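Local coordinates for protein fumarylacetoacetate hydrolase (Burkholderia xenovorans, PDB 5TI1) that probably hydrolyses fumarylacetoacetate to fumarate and acetoacetate, the last step of phenylalanine and tyrosine breakdown, with a magnesium ion in its active site, at residues B[153-158]-B[177-182]; B[347-352]-B[373-378]; B[66-71]-B[75-80]. One frame throughout, in Å; residues are numbered along the deposited sequence.

Interaction 1 of 3, residues B[153-158]-B[177-182]; sequences DFYSSK and PNWSEM. With MG (magnesium ion), chain K.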
loop_
_atom_site.group_PDB
_atom_site.type_symbol
_atom_site.label_atom_id
_atom_site.label_comp_id
_atom_site.label_asym_id
_atom_site.label_seq_id
_atom_site.Cartn_x
_atom_site.Cartn_y
_atom_site.Cartn_z
ATOM N N ASP B 153 6.350 -6.934 0.805
ATOM C CA ASP B 153 7.032 -7.961 1.587
ATOM C C ASP B 153 7.374 -9.149 0.702
ATOM O O ASP B 153 6.522 -9.640 -0.046
ATOM C CB ASP B 153 6.192 -8.414 2.779
ATOM C CG ASP B 153 7.001 -9.207 3.787
ATOM O OD1 ASP B 153 8.231 -8.960 3.909
ATOM O OD2 ASP B 153 6.405 -10.085 4.439
ATOM N N PHE B 154 8.622 -9.598 0.782
ATOM C CA PHE B 154 9.074 -10.715 -0.016
ATOM C C PHE B 154 9.098 -11.978 0.842
ATOM O O PHE B 154 8.468 -12.039 1.908
ATOM C CB PHE B 154 10.430 -10.369 -0.642
ATOM C CG PHE B 154 10.333 -9.305 -1.696
ATOM C CD1 PHE B 154 10.040 -9.642 -3.017
ATOM C CD2 PHE B 154 10.482 -7.964 -1.363
ATOM C CE1 PHE B 154 9.918 -8.660 -3.994
ATOM C CE2 PHE B 154 10.357 -6.972 -2.336
ATOM C CZ PHE B 154 10.074 -7.325 -3.653
ATOM N N TYR B 155 9.840 -12.984 0.389
ATOM C CA TYR B 155 9.742 -14.340 0.910
ATOM C C TYR B 155 11.031 -15.065 0.565
ATOM O O TYR B 155 11.005 -16.212 0.118
ATOM C CB TYR B 155 8.532 -15.037 0.283
ATOM C CG TYR B 155 8.058 -16.292 0.971
ATOM C CD1 TYR B 155 7.342 -16.231 2.164
ATOM C CD2 TYR B 155 8.269 -17.535 0.401
ATOM C CE1 TYR B 155 6.883 -17.375 2.775
ATOM C CE2 TYR B 155 7.825 -18.689 1.011
ATOM C CZ TYR B 155 7.129 -18.605 2.197
ATOM O OH TYR B 155 6.682 -19.752 2.805
ATOM N N SER B 156 12.165 -14.391 0.741
ATOM C CA SER B 156 13.366 -14.723 -0.017
ATOM C C SER B 156 14.366 -15.556 0.776
ATOM O O SER B 156 15.551 -15.575 0.425
ATOM C CB SER B 156 14.036 -13.449 -0.536
ATOM O OG SER B 156 13.215 -12.760 -1.472
ATOM N N SER B 157 13.921 -16.245 1.827
ATOM C CA SER B 157 14.775 -17.170 2.569
ATOM C C SER B 157 14.493 -18.596 2.110
ATOM O O SER B 157 13.373 -19.096 2.276
ATOM C CB SER B 157 14.552 -17.048 4.075
ATOM O OG SER B 157 15.220 -18.083 4.787
ATOM N N LYS B 158 15.513 -19.252 1.543
ATOM C CA LYS B 158 15.341 -20.637 1.115
ATOM C C LYS B 158 15.048 -21.547 2.302
ATOM O O LYS B 158 14.197 -22.438 2.211
ATOM C CB LYS B 158 16.577 -21.126 0.356
ATOM C CG LYS B 158 16.356 -22.459 -0.330
ATOM C CD LYS B 158 17.518 -22.826 -1.252
ATOM C CE LYS B 158 17.235 -24.114 -2.012
ATOM N NZ LYS B 158 18.291 -24.427 -3.028
ATOM N N PRO B 177 7.956 -24.553 -7.648
ATOM C CA PRO B 177 8.889 -24.279 -8.752
ATOM C C PRO B 177 9.123 -22.796 -9.008
ATOM O O PRO B 177 10.253 -22.409 -9.324
ATOM C CB PRO B 177 8.222 -24.981 -9.945
ATOM C CG PRO B 177 6.784 -25.085 -9.573
ATOM C CD PRO B 177 6.770 -25.299 -8.095
ATOM N N ASN B 178 8.115 -21.939 -8.851
ATOM C CA ASN B 178 8.362 -20.525 -9.122
ATOM C C ASN B 178 9.297 -19.880 -8.096
ATOM O O ASN B 178 9.849 -18.810 -8.376
ATOM C CB ASN B 178 7.038 -19.752 -9.201
ATOM C CG ASN B 178 6.240 -19.812 -7.906
ATOM O OD1 ASN B 178 6.502 -20.644 -7.041
ATOM N ND2 ASN B 178 5.248 -18.939 -7.782
ATOM N N TRP B 179 9.495 -20.504 -6.925
ATOM C CA TRP B 179 10.249 -19.852 -5.854
ATOM C C TRP B 179 11.714 -19.638 -6.238
ATOM O O TRP B 179 12.312 -18.611 -5.890
ATOM C CB TRP B 179 10.154 -20.664 -4.551
ATOM C CG TRP B 179 10.718 -19.906 -3.384
ATOM C CD1 TRP B 179 10.028 -19.128 -2.496
ATOM C CD2 TRP B 179 12.096 -19.809 -3.015
ATOM N NE1 TRP B 179 10.893 -18.567 -1.586
ATOM C CE2 TRP B 179 12.169 -18.971 -1.882
ATOM C CE3 TRP B 179 13.278 -20.371 -3.519
ATOM C CZ2 TRP B 179 13.377 -18.676 -1.248
ATOM C CZ3 TRP B 179 14.475 -20.070 -2.893
ATOM C CH2 TRP B 179 14.516 -19.227 -1.774
ATOM N N SER B 180 12.314 -20.593 -6.937
ATOM C CA SER B 180 13.709 -20.474 -7.337
ATOM C C SER B 180 13.879 -19.744 -8.667
ATOM O O SER B 180 15.013 -19.593 -9.133
ATOM C CB SER B 180 14.352 -21.863 -7.402
ATOM O OG SER B 180 14.338 -22.484 -6.118
ATOM N N GLU B 181 12.782 -19.285 -9.276
ATOM C CA GLU B 181 12.829 -18.501 -10.504
ATOM C C GLU B 181 12.569 -17.019 -10.275
ATOM O O GLU B 181 12.854 -16.215 -11.166
ATOM C CB GLU B 181 11.815 -19.041 -11.523
ATOM C CG GLU B 181 12.065 -20.488 -11.941
ATOM C CD GLU B 181 13.063 -20.614 -13.092
ATOM O OE1 GLU B 181 13.441 -19.573 -13.666
ATOM O OE2 GLU B 181 13.456 -21.752 -13.422
ATOM N N MET B 182 12.041 -16.633 -9.113
ATOM C CA MET B 182 11.745 -15.229 -8.874
ATOM C C MET B 182 11.700 -14.976 -7.377
ATOM O O MET B 182 11.355 -15.879 -6.603
ATOM C CB MET B 182 10.410 -14.830 -9.516
ATOM C CG MET B 182 9.220 -15.497 -8.875
ATOM S SD MET B 182 7.646 -14.860 -9.449
ATOM C CE MET B 182 7.707 -15.380 -11.159
HETATM MG MG MG K . 6.624 -11.577 6.121
HETATM O O HOH W 1 16.881 -22.949 -5.283
#
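The indole N-H of Trp179 is held by the backbone carbonyl of Tyr155: NE1 lies 2.9 Å from Tyr155 O, almost in line with the C=O bond (165° at the oxygen). The N-H approach is somewhat bent. The oxygen also stands a little out of the indole plane. Through this bond the one polar atom of the indole is satisfied where the residue is buried. With CG anti to the backbone N of Trp179 (chi1 -170°), the ring system reaches across to 153-158 and runs along the backbone from Tyr155 to Lys158. The two aromatic rings meet rim to rim: Tyr155 CD2 sits 3.4 Å from Trp179 NE1 and 3.7 Å from Trp179 CD1, with planes at 75° and neither ring over the other's face. At the far end of the indole, CH2 comes within 3.3 Å of Lys158 CA, while Lys158 CB and CG touch the same six-membered ring. The extended lysine chain then carries NZ away to a water, 3.0 Å off, which also pairs with Ser180 OG. The indole thus lies along residues 155-158, which follow the metal ligand Asp153; its OD2 binds the magnesium ion at 2.3 Å, in a site completed by Glu226, Glu228 and Asp260. Tyr155 is predicted to bind substrate. Glu181 forms a salt bridge with Arg214 of the second subunit. The chain runs from strand 151-154 of the mixed sheet into helix 158-168, which Ser157 caps, and 177-182 belongs to the loop that follows this helix along the chain and precedes strand 185-188. Trp179 touches Ala161 of helix 158-168 and meets Trp351 edge-to-face, just before helix 353-362.

Interaction 2 of 3, residues B[347-352]-B[373-378]; sequences KHMYWT and MGSGTI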
loop_
_atom_site.group_PDB
_atom_site.type_symbol
_atom_site.label_atom_id
_atom_site.label_comp_id
_atom_site.label_asym_id
_atom_site.label_seq_id
_atom_site.Cartn_x
_atom_site.Cartn_y
_atom_site.Cartn_z
ATOM N N LYS B 347 22.776 -12.513 5.818
ATOM C CA LYS B 347 23.561 -12.960 4.669
ATOM C C LYS B 347 23.043 -14.253 4.049
ATOM O O LYS B 347 23.449 -14.574 2.930
ATOM C CB LYS B 347 25.030 -13.145 5.062
ATOM C CG LYS B 347 25.312 -14.350 5.935
ATOM C CD LYS B 347 26.742 -14.300 6.443
ATOM C CE LYS B 347 27.050 -15.456 7.385
ATOM N NZ LYS B 347 28.511 -15.600 7.602
ATOM N N HIS B 348 22.146 -14.986 4.719
ATOM C CA HIS B 348 21.676 -16.271 4.205
ATOM C C HIS B 348 20.563 -16.157 3.168
ATOM O O HIS B 348 20.184 -17.177 2.579
ATOM C CB HIS B 348 21.191 -17.146 5.356
ATOM C CG HIS B 348 22.250 -17.433 6.367
ATOM N ND1 HIS B 348 23.488 -17.923 6.016
ATOM C CD2 HIS B 348 22.266 -17.292 7.714
ATOM C CE1 HIS B 348 24.221 -18.080 7.104
ATOM N NE2 HIS B 348 23.503 -17.703 8.148
ATOM N N MET B 349 20.021 -14.967 2.940
ATOM C CA MET B 349 18.912 -14.832 2.000
ATOM C C MET B 349 19.317 -15.241 0.581
ATOM O O MET B 349 20.408 -14.914 0.102
ATOM C CB MET B 349 18.391 -13.400 2.020
ATOM C CG MET B 349 17.809 -12.988 3.370
ATOM S SD MET B 349 16.529 -14.108 4.015
ATOM C CE MET B 349 15.046 -13.186 3.578
ATOM N N TYR B 350 18.421 -15.980 -0.078
ATOM C CA TYR B 350 18.663 -16.484 -1.428
ATOM C C TYR B 350 18.535 -15.384 -2.480
ATOM O O TYR B 350 19.243 -15.403 -3.492
ATOM C CB TYR B 350 17.678 -17.617 -1.717
ATOM C CG TYR B 350 17.969 -18.458 -2.938
ATOM C CD1 TYR B 350 17.436 -18.126 -4.178
ATOM C CD2 TYR B 350 18.743 -19.604 -2.845
ATOM C CE1 TYR B 350 17.688 -18.910 -5.303
ATOM C CE2 TYR B 350 18.999 -20.393 -3.956
ATOM C CZ TYR B 350 18.470 -20.041 -5.183
ATOM O OH TYR B 350 18.725 -20.823 -6.290
ATOM N N TRP B 351 17.624 -14.434 -2.282
ATOM C CA TRP B 351 17.440 -13.318 -3.209
ATOM C C TRP B 351 17.907 -12.037 -2.533
ATOM O O TRP B 351 17.524 -11.758 -1.394
ATOM C CB TRP B 351 15.975 -13.183 -3.645
ATOM C CG TRP B 351 15.427 -14.349 -4.430
ATOM C CD1 TRP B 351 14.612 -15.343 -3.965
ATOM C CD2 TRP B 351 15.641 -14.631 -5.825
ATOM N NE1 TRP B 351 14.307 -16.223 -4.979
ATOM C CE2 TRP B 351 14.930 -15.812 -6.129
ATOM C CE3 TRP B 351 16.366 -14.000 -6.845
ATOM C CZ2 TRP B 351 14.925 -16.378 -7.410
ATOM C CZ3 TRP B 351 16.360 -14.567 -8.120
ATOM C CH2 TRP B 351 15.641 -15.739 -8.389
ATOM N N THR B 352 18.727 -11.257 -3.227
ATOM C CA THR B 352 19.227 -10.019 -2.647
ATOM C C THR B 352 18.201 -8.896 -2.779
ATOM O O THR B 352 17.202 -9.006 -3.492
ATOM C CB THR B 352 20.520 -9.594 -3.329
ATOM O OG1 THR B 352 20.227 -9.255 -4.691
ATOM C CG2 THR B 352 21.525 -10.729 -3.275
ATOM N N MET B 373 10.536 -2.271 1.957
ATOM C CA MET B 373 10.594 -3.566 1.291
ATOM C C MET B 373 11.106 -4.601 2.285
ATOM O O MET B 373 12.285 -4.585 2.663
ATOM C CB MET B 373 11.459 -3.469 0.027
ATOM C CG MET B 373 10.996 -2.302 -0.845
ATOM S SD MET B 373 10.981 -2.631 -2.599
ATOM C CE MET B 373 10.219 -1.132 -3.221
ATOM N N GLY B 374 10.208 -5.480 2.723
ATOM C CA GLY B 374 10.572 -6.482 3.707
ATOM C C GLY B 374 11.232 -7.681 3.046
ATOM O O GLY B 374 10.820 -8.138 1.982
ATOM N N SER B 375 12.268 -8.202 3.705
ATOM C CA SER B 375 13.066 -9.264 3.104
ATOM C C SER B 375 12.292 -10.569 2.983
ATOM O O SER B 375 12.637 -11.406 2.143
ATOM C CB SER B 375 14.333 -9.496 3.934
ATOM O OG SER B 375 13.993 -9.875 5.261
ATOM N N GLY B 376 11.248 -10.747 3.782
ATOM C CA GLY B 376 10.761 -12.068 4.110
ATOM C C GLY B 376 11.480 -12.622 5.329
ATOM O O GLY B 376 12.581 -12.201 5.676
ATOM N N THR B 377 10.819 -13.568 6.002
ATOM C CA THR B 377 11.362 -14.188 7.214
ATOM C C THR B 377 12.769 -14.717 6.986
ATOM O O THR B 377 12.996 -15.533 6.096
ATOM C CB THR B 377 10.472 -15.339 7.685
ATOM O OG1 THR B 377 9.142 -14.870 7.901
ATOM C CG2 THR B 377 11.018 -15.920 8.992
ATOM N N ILE B 378 13.707 -14.269 7.809
ATOM C CA ILE B 378 15.112 -14.637 7.676
ATOM C C ILE B 378 15.377 -15.864 8.544
ATOM O O ILE B 378 15.329 -15.794 9.777
ATOM C CB ILE B 378 16.025 -13.472 8.069
ATOM C CG1 ILE B 378 15.679 -12.239 7.231
ATOM C CG2 ILE B 378 17.490 -13.873 7.905
ATOM C CD1 ILE B 378 16.214 -10.944 7.785
#
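Met349 reaches into the bend of 373-378 with its sulfur and methyl group, and these two atoms make nearly the whole contact. CE lies 3.3 Å from Ser375 O and 3.4 Å from Gly376 O, with Thr377 O farther off at 4.0 Å. The methyl therefore faces a group of backbone carbonyls, and it also touches Ser375 CB at 3.8 Å. SD rests against Ile378, 3.8 Å from CG1, the two side chains crossing at about a right angle. A bend at chi2 (-53°) and another at chi3 (-101°) turn the methionine's end so that sulfur meets the isoleucine while the methyl points to the carbonyls.

The next shell fixes the bend itself. Ser375 OG donates to Gly376 O at 2.8 Å, tying the turn internally, and OG is also bonded to Thr229 N of strand 223-233. Gly376 has a positive phi (88°) and gives its N-H to the carboxylate of Glu228, a magnesium ligand. Beyond it the side chain of Thr377, predicted to bind substrate, touches Glu226, a second ligand, and His160.

The methionine is apolar throughout, and what it meets is mixed: isoleucine at the sulfur, carbonyl oxygens at the methyl. A thioether methyl carries a slight positive polarisation and can probably lie against such oxygens at little cost. The turn thus divides its groups, the Gly376 N-H and the Thr377 side chain going to metal ligands while the carbonyls of Ser375 and Gly376 meet the methyl.

Interaction 3 of 3, residues B[66-71]-B[75-80]; sequences VDLAAL and GLLSVP
CG of Leu77 stands anti to its backbone N (chi1 -171°), and chi2 of 61° leaves CD2 anti to CA, extending toward the first turn of helix 68-73. There it lies 3.9 Å from Leu68 CB and 3.8 Å from Leu68 O, the two leucines crossing at a slant. One turn on, Leu71 offers its CB to Leu77 CB at 4.0 Å.

Beside these apolar touches the polar link is made by the backbone: Leu76 N donates to Leu71 O at 2.9 Å. Gly75, with positive phi, ends the helix in a Schellman motif and lets the chain double back, so that Leu77 can fold onto the helix it has just left. The start of the same helix is capped by Asp67, whose OD1 takes the N-H of Ala70 at 3.1 Å, from above the carboxylate plane, while OD2 forms a salt bridge with Arg56.

Backbone and carboxylate bonds thus close the ends of a short helix, and leucine packing joins the returning chain to it, far from the metal and substrate sites. Helix 102-116 covers Leu68 and Leu71 through Leu112, and Leu76 through Leu115; helix 127-133 meets Leu71 and Leu76. Strand 56-61, next to 64-67 in the five-stranded antiparallel sheet, packs on Leu68.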
loop_
_atom_site.group_PDB
_atom_site.type_symbol
_atom_site.label_atom_id
_atom_site.label_comp_id
_atom_site.label_asym_id
_atom_site.label_seq_id
_atom_site.Cartn_x
_atom_site.Cartn_y
_atom_site.Cartn_z
ATOM N N VAL B 66 22.179 13.331 17.728
ATOM C CA VAL B 66 22.537 14.636 17.190
ATOM C C VAL B 66 21.297 15.258 16.555
ATOM O O VAL B 66 20.652 14.649 15.694
ATOM C CB VAL B 66 23.684 14.528 16.176
ATOM C CG1 VAL B 66 23.986 15.886 15.620
ATOM C CG2 VAL B 66 24.920 13.936 16.837
ATOM N N ASP B 67 20.961 16.467 16.988
ATOM C CA ASP B 67 19.876 17.249 16.403
ATOM C C ASP B 67 20.419 17.891 15.133
ATOM O O ASP B 67 21.175 18.859 15.195
ATOM C CB ASP B 67 19.394 18.296 17.400
ATOM C CG ASP B 67 18.136 19.019 16.947
ATOM O OD1 ASP B 67 17.918 19.178 15.727
ATOM O OD2 ASP B 67 17.363 19.445 17.831
ATOM N N LEU B 68 20.044 17.358 13.969
ATOM C CA LEU B 68 20.619 17.884 12.729
ATOM C C LEU B 68 20.125 19.297 12.447
ATOM O O LEU B 68 20.890 20.141 11.971
ATOM C CB LEU B 68 20.303 16.966 11.552
ATOM C CG LEU B 68 20.767 15.517 11.646
ATOM C CD1 LEU B 68 20.804 14.916 10.237
ATOM C CD2 LEU B 68 22.121 15.418 12.351
ATOM N N ALA B 69 18.855 19.581 12.757
ATOM C CA ALA B 69 18.329 20.927 12.556
ATOM C C ALA B 69 19.096 21.949 13.385
ATOM O O ALA B 69 19.379 23.056 12.914
ATOM C CB ALA B 69 16.834 20.966 12.883
ATOM N N ALA B 70 19.468 21.585 14.615
ATOM C CA ALA B 70 20.258 22.493 15.441
ATOM C C ALA B 70 21.646 22.734 14.845
ATOM O O ALA B 70 22.139 23.868 14.851
ATOM C CB ALA B 70 20.359 21.948 16.865
ATOM N N LEU B 71 22.298 21.685 14.337
ATOM C CA LEU B 71 23.605 21.870 13.711
ATOM C C LEU B 71 23.512 22.715 12.444
ATOM O O LEU B 71 24.430 23.494 12.150
ATOM C CB LEU B 71 24.237 20.519 13.387
ATOM C CG LEU B 71 24.683 19.630 14.545
ATOM C CD1 LEU B 71 25.588 18.542 14.008
ATOM C CD2 LEU B 71 25.397 20.441 15.612
ATOM N N GLY B 75 25.062 26.649 11.573
ATOM C CA GLY B 75 25.966 26.769 10.449
ATOM C C GLY B 75 27.014 25.688 10.337
ATOM O O GLY B 75 27.959 25.851 9.558
ATOM N N LEU B 76 26.890 24.589 11.079
ATOM C CA LEU B 76 27.859 23.503 11.014
ATOM C C LEU B 76 27.448 22.393 10.055
ATOM O O LEU B 76 28.216 21.448 9.848
ATOM C CB LEU B 76 28.088 22.904 12.406
ATOM C CG LEU B 76 28.633 23.792 13.522
ATOM C CD1 LEU B 76 29.329 22.919 14.539
ATOM C CD2 LEU B 76 29.576 24.852 12.999
ATOM N N LEU B 77 26.263 22.487 9.461
ATOM C CA LEU B 77 25.738 21.432 8.614
ATOM C C LEU B 77 24.916 22.097 7.523
ATOM O O LEU B 77 24.049 22.922 7.822
ATOM C CB LEU B 77 24.885 20.458 9.436
ATOM C CG LEU B 77 24.398 19.152 8.810
ATOM C CD1 LEU B 77 25.578 18.284 8.399
ATOM C CD2 LEU B 77 23.497 18.416 9.798
ATOM N N SER B 78 25.196 21.765 6.270
ATOM C CA SER B 78 24.484 22.377 5.157
ATOM C C SER B 78 24.011 21.318 4.171
ATOM O O SER B 78 24.748 20.381 3.849
ATOM C CB SER B 78 25.362 23.372 4.431
ATOM O OG SER B 78 26.372 22.662 3.750
ATOM N N VAL B 79 22.775 21.481 3.704
ATOM C CA VAL B 79 22.210 20.692 2.611
ATOM C C VAL B 79 21.724 21.664 1.543
ATOM O O VAL B 79 21.564 22.865 1.813
ATOM C CB VAL B 79 21.054 19.784 3.098
ATOM C CG1 VAL B 79 21.592 18.584 3.839
ATOM C CG2 VAL B 79 20.101 20.568 3.985
ATOM N N PRO B 80 21.504 21.182 0.315
ATOM C CA PRO B 80 20.978 22.060 -0.739
ATOM C C PRO B 80 19.711 22.793 -0.311
ATOM O O PRO B 80 18.833 22.229 0.348
ATOM C CB PRO B 80 20.711 21.091 -1.894
ATOM C CG PRO B 80 21.766 20.050 -1.728
ATOM C CD PRO B 80 21.944 19.884 -0.234
#

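All three contacts are largely buried. Interactions 1 and 2 touch and share one sheet: strands 151-154 and 372-374 are neighbours, joined by a probable bond from Phe154 N to Gly374 O, and Ser156 O meets Tyr350 N. Both lie beside the magnesium site in the C-terminal hydrolase part of the chain, and interaction 1 also reaches the second subunit. Their chemistry differs, an indole N-H bonded to a carbonyl in one, a thioether against carbonyls and isoleucine in the other. Interaction 3 belongs to the N-terminal part and lies farthest from the chain's centre, about 26 Å, and about 42 Å between centres from interaction 1; there leucines of the returning chain pack against a short helix.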